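Local coordinates for pectate lyase 47 (Bacillus sp. TS-47, PDB 1VBL), which cleaves pectate by beta-elimination, probably with the help of bound calcium, as a thermostable secreted lyase of polysaccharide lyase family 1, at residues A167-P173 with F225-D229; F248-V254 with Y279-T283. All blocks are in the same frame, centred on the assembly; numbering follows the deposited sequence.

Contact 1. Residues A167-P173 with F225-D229; sequences APLDYFP and FQQHD. With CA (calcium ion), chain B.
Two irregular loops, which project from the beta-helix of this family 1 pectate lyase, meet beside its calcium site. They are mostly extended, with Tyr171 and Gln227 near helical angles and Phe172 at phi/psi -133/64; Asp170 is in register with Gln227 (CA to CA 4.8 Å). Gln227, chi1 m and chi2 t, stretches along the other loop. Asp170 N donates to Gln227 O (2.8 Å), and Gln227 NE2 returns a bond to Asp170 O (3.1 Å), an amide suiting a buried carbonyl that needs a donor. Asp170, chi1 t, turns its carboxylate back on its own loop; OD1 takes Phe172 N at 2.9 Å, an Asx turn, while OD2 accepts from Glu188 N. Rigid Pro173 packs its CG on Gln227 CG (3.7 Å) and its CD on Phe225 CZ (3.8 Å). His228, chi1 m, sets CD2 3.5 Å from Ala167 CB; its ND1 is bonded to Asp214. One water joins His228 NE2 (2.7 Å) to Ala167 O (2.8 Å). Asp229, chi1 t, leads away to bind calcium through OD2 (2.6 Å), beside Asp190 and Asp233. The loops are thus tied at backbone level close to a calcium ligand, as a second water links Asp229 N (3.0 Å) to Pro168 O (2.9 Å).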
loop_
_atom_site.group_PDB
_atom_site.type_symbol
_atom_site.label_atom_id
_atom_site.label_comp_id
_atom_site.label_asym_id
_atom_site.label_seq_id
_atom_site.Cartn_x
_atom_site.Cartn_y
_atom_site.Cartn_z
ATOM N N ALA A 167 0.951 -9.874 1.916
ATOM C CA ALA A 167 2.164 -9.089 1.711
ATOM C C ALA A 167 3.384 -9.950 1.409
ATOM O O ALA A 167 3.637 -10.952 2.079
ATOM C CB ALA A 167 2.435 -8.216 2.930
ATOM N N PRO A 168 4.159 -9.562 0.386
ATOM C CA PRO A 168 5.359 -10.304 0.002
ATOM C C PRO A 168 6.462 -10.179 1.047
ATOM O O PRO A 168 6.594 -9.153 1.712
ATOM C CB PRO A 168 5.745 -9.665 -1.329
ATOM C CG PRO A 168 5.309 -8.247 -1.147
ATOM C CD PRO A 168 3.948 -8.408 -0.507
ATOM N N LEU A 169 7.244 -11.240 1.186
ATOM C CA LEU A 169 8.347 -11.270 2.132
ATOM C C LEU A 169 9.650 -11.053 1.371
ATOM O O LEU A 169 9.907 -11.721 0.367
ATOM C CB LEU A 169 8.384 -12.630 2.833
ATOM C CG LEU A 169 8.334 -12.723 4.360
ATOM C CD1 LEU A 169 7.205 -11.882 4.917
ATOM C CD2 LEU A 169 8.156 -14.180 4.750
ATOM N N ASP A 170 10.457 -10.107 1.839
ATOM C CA ASP A 170 11.752 -9.813 1.230
ATOM C C ASP A 170 12.750 -10.703 1.979
ATOM O O ASP A 170 13.009 -10.480 3.161
ATOM C CB ASP A 170 12.114 -8.339 1.444
ATOM C CG ASP A 170 13.358 -7.920 0.675
ATOM O OD1 ASP A 170 14.258 -8.766 0.476
ATOM O OD2 ASP A 170 13.441 -6.737 0.281
ATOM N N TYR A 171 13.300 -11.704 1.298
ATOM C CA TYR A 171 14.248 -12.626 1.932
ATOM C C TYR A 171 15.614 -12.019 2.225
ATOM O O TYR A 171 16.410 -12.593 2.978
ATOM C CB TYR A 171 14.461 -13.869 1.063
ATOM C CG TYR A 171 13.251 -14.759 0.888
ATOM C CD1 TYR A 171 12.313 -14.912 1.909
ATOM C CD2 TYR A 171 13.082 -15.505 -0.274
ATOM C CE1 TYR A 171 11.238 -15.792 1.774
ATOM C CE2 TYR A 171 12.015 -16.389 -0.419
ATOM C CZ TYR A 171 11.100 -16.528 0.608
ATOM O OH TYR A 171 10.056 -17.411 0.472
ATOM N N PHE A 172 15.893 -10.866 1.631
ATOM C CA PHE A 172 17.186 -10.225 1.826
ATOM C C PHE A 172 17.050 -8.746 2.150
ATOM O O PHE A 172 17.500 -7.890 1.392
ATOM C CB PHE A 172 18.036 -10.430 0.575
ATOM C CG PHE A 172 18.123 -11.867 0.149
ATOM C CD1 PHE A 172 18.964 -12.754 0.816
ATOM C CD2 PHE A 172 17.304 -12.352 -0.865
ATOM C CE1 PHE A 172 18.984 -14.108 0.483
ATOM C CE2 PHE A 172 17.316 -13.704 -1.206
ATOM C CZ PHE A 172 18.158 -14.583 -0.529
ATOM N N PRO A 173 16.426 -8.431 3.295
ATOM C CA PRO A 173 16.228 -7.047 3.729
ATOM C C PRO A 173 17.568 -6.347 3.883
ATOM O O PRO A 173 18.567 -6.967 4.244
ATOM C CB PRO A 173 15.532 -7.196 5.081
ATOM C CG PRO A 173 14.861 -8.523 4.992
ATOM C CD PRO A 173 15.897 -9.368 4.299
ATOM N N PHE A 225 12.983 -7.790 12.425
ATOM C CA PHE A 225 13.398 -8.178 11.082
ATOM C C PHE A 225 12.258 -7.879 10.112
ATOM O O PHE A 225 11.463 -8.757 9.772
ATOM C CB PHE A 225 13.750 -9.667 11.067
ATOM C CG PHE A 225 14.600 -10.077 9.903
ATOM C CD1 PHE A 225 15.758 -9.369 9.584
ATOM C CD2 PHE A 225 14.258 -11.183 9.134
ATOM C CE1 PHE A 225 16.562 -9.758 8.513
ATOM C CE2 PHE A 225 15.054 -11.579 8.064
ATOM C CZ PHE A 225 16.210 -10.863 7.754
ATOM N N GLN A 226 12.194 -6.625 9.678
ATOM C CA GLN A 226 11.152 -6.152 8.774
ATOM C C GLN A 226 11.317 -6.625 7.332
ATOM O O GLN A 226 11.991 -5.990 6.520
ATOM C CB GLN A 226 11.087 -4.620 8.849
ATOM C CG GLN A 226 10.768 -4.134 10.259
ATOM C CD GLN A 226 10.791 -2.624 10.419
ATOM O OE1 GLN A 226 10.457 -2.107 11.486
ATOM N NE2 GLN A 226 11.188 -1.910 9.369
ATOM N N GLN A 227 10.683 -7.752 7.029
ATOM C CA GLN A 227 10.740 -8.337 5.697
ATOM C C GLN A 227 9.601 -7.860 4.802
ATOM O O GLN A 227 9.532 -8.219 3.623
ATOM C CB GLN A 227 10.722 -9.862 5.804
ATOM C CG GLN A 227 11.996 -10.438 6.407
ATOM C CD GLN A 227 11.992 -11.952 6.413
ATOM O OE1 GLN A 227 11.449 -12.582 7.321
ATOM N NE2 GLN A 227 12.584 -12.542 5.385
ATOM N N HIS A 228 8.700 -7.062 5.368
ATOM C CA HIS A 228 7.583 -6.516 4.602
ATOM C C HIS A 228 7.859 -5.050 4.329
ATOM O O HIS A 228 8.697 -4.433 4.986
ATOM C CB HIS A 228 6.268 -6.568 5.392
ATOM C CG HIS A 228 5.790 -7.949 5.704
ATOM N ND1 HIS A 228 5.778 -8.458 6.983
ATOM C CD2 HIS A 228 5.271 -8.912 4.908
ATOM C CE1 HIS A 228 5.271 -9.679 6.962
ATOM N NE2 HIS A 228 4.956 -9.977 5.717
ATOM N N ASP A 229 7.164 -4.493 3.349
ATOM C CA ASP A 229 7.293 -3.076 3.096
ATOM C C ASP A 229 5.871 -2.542 2.997
ATOM O O ASP A 229 5.078 -2.752 3.912
ATOM C CB ASP A 229 8.095 -2.776 1.833
ATOM C CG ASP A 229 8.600 -1.339 1.813
ATOM O OD1 ASP A 229 9.018 -0.834 2.877
ATOM O OD2 ASP A 229 8.591 -0.712 0.744
HETATM CA CA CA B . 7.412 0.527 -1.195
HETATM O O HOH W 1 3.319 -11.885 4.733
HETATM O O HOH W 2 5.493 -6.483 1.949
HETATM O O HOH W 3 9.212 -0.891 -1.880
HETATM O O HOH W 4 7.283 2.229 -3.179
HETATM O O HOH W 5 8.988 2.158 -0.110
#

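Contact 2. Residues F248-V254 with Y279-T283; sequences FTNHDKV and YKNVT
Neighbouring coils of a right-handed parallel beta-helix, the fold of family 1 pectate lyases, run in register through a strand and its corner: Phe248 beside Tyr279 (CA to CA 4.9 Å), Thr249 beside Lys280 (4.7 Å), Asp252 beside Thr283 (4.6 Å). Asn250 and Asn281 turn the chain with left-handed helical angles (43/66 and 53/56), which asparagine tolerates better than most residues.

Among backbone bonds, Lys280 N donates to Phe248 O (2.9 Å) and, beyond the corner, Thr283 N to His251 O (3.1 Å); Asn250 N reaches Lys280 O only weakly (3.4 Å). Thr249, chi1 t, adds its hydroxyl, OG1 donating to Lys280 O at 2.7 Å. The two corner asparagines share chi1 m, and one water spans Asn250 OD1 (2.7 Å) and Asn281 ND2 (2.9 Å), while Asn281 OD1 accepts from Ser304 N on the following coil.

Phe248, Tyr279 and Val282 point to the face opposite Thr249 and Lys280. Phe248 and Tyr279, both chi1 m, hold their rings nearly parallel (13°) but slid apart, centroids 5.0 Å from each other, in a row that Phe207 and Tyr301 continue. Val254, beyond the next corner, packs against this face, CG2 on Val282 CB (3.6 Å) and CG1 on Tyr279 CE2 (4.1 Å).

Two matched pairs are thus alike, ring beside ring in the interior and asparagine beside asparagine at the corner, while valines from different positions pack together.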
loop_
_atom_site.group_PDB
_atom_site.type_symbol
_atom_site.label_atom_id
_atom_site.label_comp_id
_atom_site.label_asym_id
_atom_site.label_seq_id
_atom_site.Cartn_x
_atom_site.Cartn_y
_atom_site.Cartn_z
ATOM N N PHE A 248 -7.249 -3.281 4.844
ATOM C CA PHE A 248 -5.817 -3.249 5.117
ATOM C C PHE A 248 -5.720 -3.689 6.569
ATOM O O PHE A 248 -6.169 -2.983 7.469
ATOM C CB PHE A 248 -5.248 -1.835 4.969
ATOM C CG PHE A 248 -5.384 -1.267 3.591
ATOM C CD1 PHE A 248 -6.490 -0.494 3.249
ATOM C CD2 PHE A 248 -4.411 -1.513 2.626
ATOM C CE1 PHE A 248 -6.627 0.028 1.960
ATOM C CE2 PHE A 248 -4.538 -0.996 1.336
ATOM C CZ PHE A 248 -5.647 -0.226 1.002
ATOM N N THR A 249 -5.142 -4.861 6.802
ATOM C CA THR A 249 -5.048 -5.363 8.158
ATOM C C THR A 249 -3.747 -6.114 8.405
ATOM O O THR A 249 -3.079 -6.554 7.460
ATOM C CB THR A 249 -6.256 -6.298 8.457
ATOM O OG1 THR A 249 -6.296 -6.618 9.853
ATOM C CG2 THR A 249 -6.141 -7.585 7.651
ATOM N N ASN A 250 -3.393 -6.239 9.682
ATOM C CA ASN A 250 -2.189 -6.951 10.111
ATOM C C ASN A 250 -0.989 -6.628 9.233
ATOM O O ASN A 250 -0.456 -7.492 8.531
ATOM C CB ASN A 250 -2.447 -8.460 10.106
ATOM C CG ASN A 250 -3.617 -8.852 10.994
ATOM O OD1 ASN A 250 -3.868 -8.224 12.021
ATOM N ND2 ASN A 250 -4.328 -9.904 10.608
ATOM N N HIS A 251 -0.562 -5.374 9.298
ATOM C CA HIS A 251 0.558 -4.899 8.504
ATOM C C HIS A 251 1.097 -3.635 9.154
ATOM O O HIS A 251 0.358 -2.899 9.806
ATOM C CB HIS A 251 0.085 -4.590 7.082
ATOM C CG HIS A 251 1.187 -4.204 6.142
ATOM N ND1 HIS A 251 2.029 -5.127 5.562
ATOM C CD2 HIS A 251 1.575 -2.992 5.675
ATOM C CE1 HIS A 251 2.889 -4.501 4.774
ATOM N NE2 HIS A 251 2.635 -3.206 4.826
ATOM N N ASP A 252 2.382 -3.374 8.953
ATOM C CA ASP A 252 3.023 -2.204 9.532
ATOM C C ASP A 252 2.809 -0.924 8.710
ATOM O O ASP A 252 1.934 -0.112 9.029
ATOM C CB ASP A 252 4.523 -2.492 9.709
ATOM C CG ASP A 252 5.284 -1.314 10.270
ATOM O OD1 ASP A 252 4.638 -0.362 10.751
ATOM O OD2 ASP A 252 6.534 -1.343 10.236
ATOM N N LYS A 253 3.603 -0.758 7.654
ATOM C CA LYS A 253 3.536 0.422 6.788
ATOM C C LYS A 253 2.567 0.181 5.632
ATOM O O LYS A 253 2.912 -0.464 4.646
ATOM C CB LYS A 253 4.930 0.733 6.242
ATOM C CG LYS A 253 5.981 0.956 7.327
ATOM C CD LYS A 253 7.328 1.301 6.711
ATOM C CE LYS A 253 8.368 1.636 7.772
ATOM N NZ LYS A 253 8.794 0.451 8.570
ATOM N N VAL A 254 1.364 0.729 5.750
ATOM C CA VAL A 254 0.333 0.512 4.747
ATOM C C VAL A 254 0.444 1.254 3.418
ATOM O O VAL A 254 0.737 0.642 2.388
ATOM C CB VAL A 254 -1.070 0.790 5.345
ATOM C CG1 VAL A 254 -2.148 0.520 4.304
ATOM C CG2 VAL A 254 -1.288 -0.087 6.570
ATOM N N TYR A 279 -9.299 -0.117 7.744
ATOM C CA TYR A 279 -7.953 -0.253 8.295
ATOM C C TYR A 279 -8.126 -0.903 9.660
ATOM O O TYR A 279 -8.724 -0.316 10.563
ATOM C CB TYR A 279 -7.270 1.111 8.453
ATOM C CG TYR A 279 -7.057 1.837 7.147
ATOM C CD1 TYR A 279 -8.047 2.662 6.618
ATOM C CD2 TYR A 279 -5.872 1.680 6.423
ATOM C CE1 TYR A 279 -7.870 3.314 5.407
ATOM C CE2 TYR A 279 -5.685 2.325 5.201
ATOM C CZ TYR A 279 -6.690 3.142 4.702
ATOM O OH TYR A 279 -6.520 3.801 3.507
ATOM N N LYS A 280 -7.606 -2.116 9.804
ATOM C CA LYS A 280 -7.745 -2.849 11.052
ATOM C C LYS A 280 -6.429 -3.406 11.569
ATOM O O LYS A 280 -5.781 -4.232 10.923
ATOM C CB LYS A 280 -8.749 -3.993 10.871
ATOM C CG LYS A 280 -8.973 -4.840 12.124
ATOM C CD LYS A 280 -10.076 -5.865 11.894
ATOM C CE LYS A 280 -10.275 -6.765 13.106
ATOM N NZ LYS A 280 -10.622 -6.001 14.336
ATOM N N ASN A 281 -6.045 -2.940 12.749
ATOM C CA ASN A 281 -4.824 -3.388 13.381
ATOM C C ASN A 281 -3.599 -3.264 12.480
ATOM O O ASN A 281 -2.893 -4.246 12.217
ATOM C CB ASN A 281 -5.005 -4.830 13.877
ATOM C CG ASN A 281 -6.111 -4.942 14.917
ATOM O OD1 ASN A 281 -6.328 -4.015 15.693
ATOM N ND2 ASN A 281 -6.806 -6.076 14.942
ATOM N N VAL A 282 -3.373 -2.046 11.993
ATOM C CA VAL A 282 -2.206 -1.741 11.176
ATOM C C VAL A 282 -1.422 -0.703 11.984
ATOM O O VAL A 282 -1.937 -0.153 12.960
ATOM C CB VAL A 282 -2.589 -1.206 9.776
ATOM C CG1 VAL A 282 -3.130 -2.355 8.925
ATOM C CG2 VAL A 282 -3.635 -0.098 9.893
ATOM N N THR A 283 -0.190 -0.422 11.585
ATOM C CA THR A 283 0.642 0.483 12.365
ATOM C C THR A 283 0.767 1.946 11.957
ATOM O O THR A 283 0.584 2.836 12.790
ATOM C CB THR A 283 2.069 -0.100 12.484
ATOM O OG1 THR A 283 1.994 -1.410 13.061
ATOM C CG2 THR A 283 2.950 0.787 13.353
HETATM O O HOH W 6 -6.200 -8.414 13.351
#

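Both segments of contact 1 precede those of contact 2 in the sequence, and the centres lie about 15 Å apart in the one beta-helical chain. The first joins loops that follow strands 164-166 and 223-224; the second joins successive coils of the beta-helix, through strands 239-251 and 272-280 and, past the corners, 253-257 and 282-284. They meet at the point where 225-229 leads into strand 232-235: His251 NE2 makes a weak hydrogen bond to Asp229 O, His228 CB lies 4.0 Å from His251 CE1, and His251 ND1 is bonded to Asp209. The regular coil stack thus abuts the backbone of a calcium ligand, placing the metal site of this lyase where irregular loops meet the beta-helix.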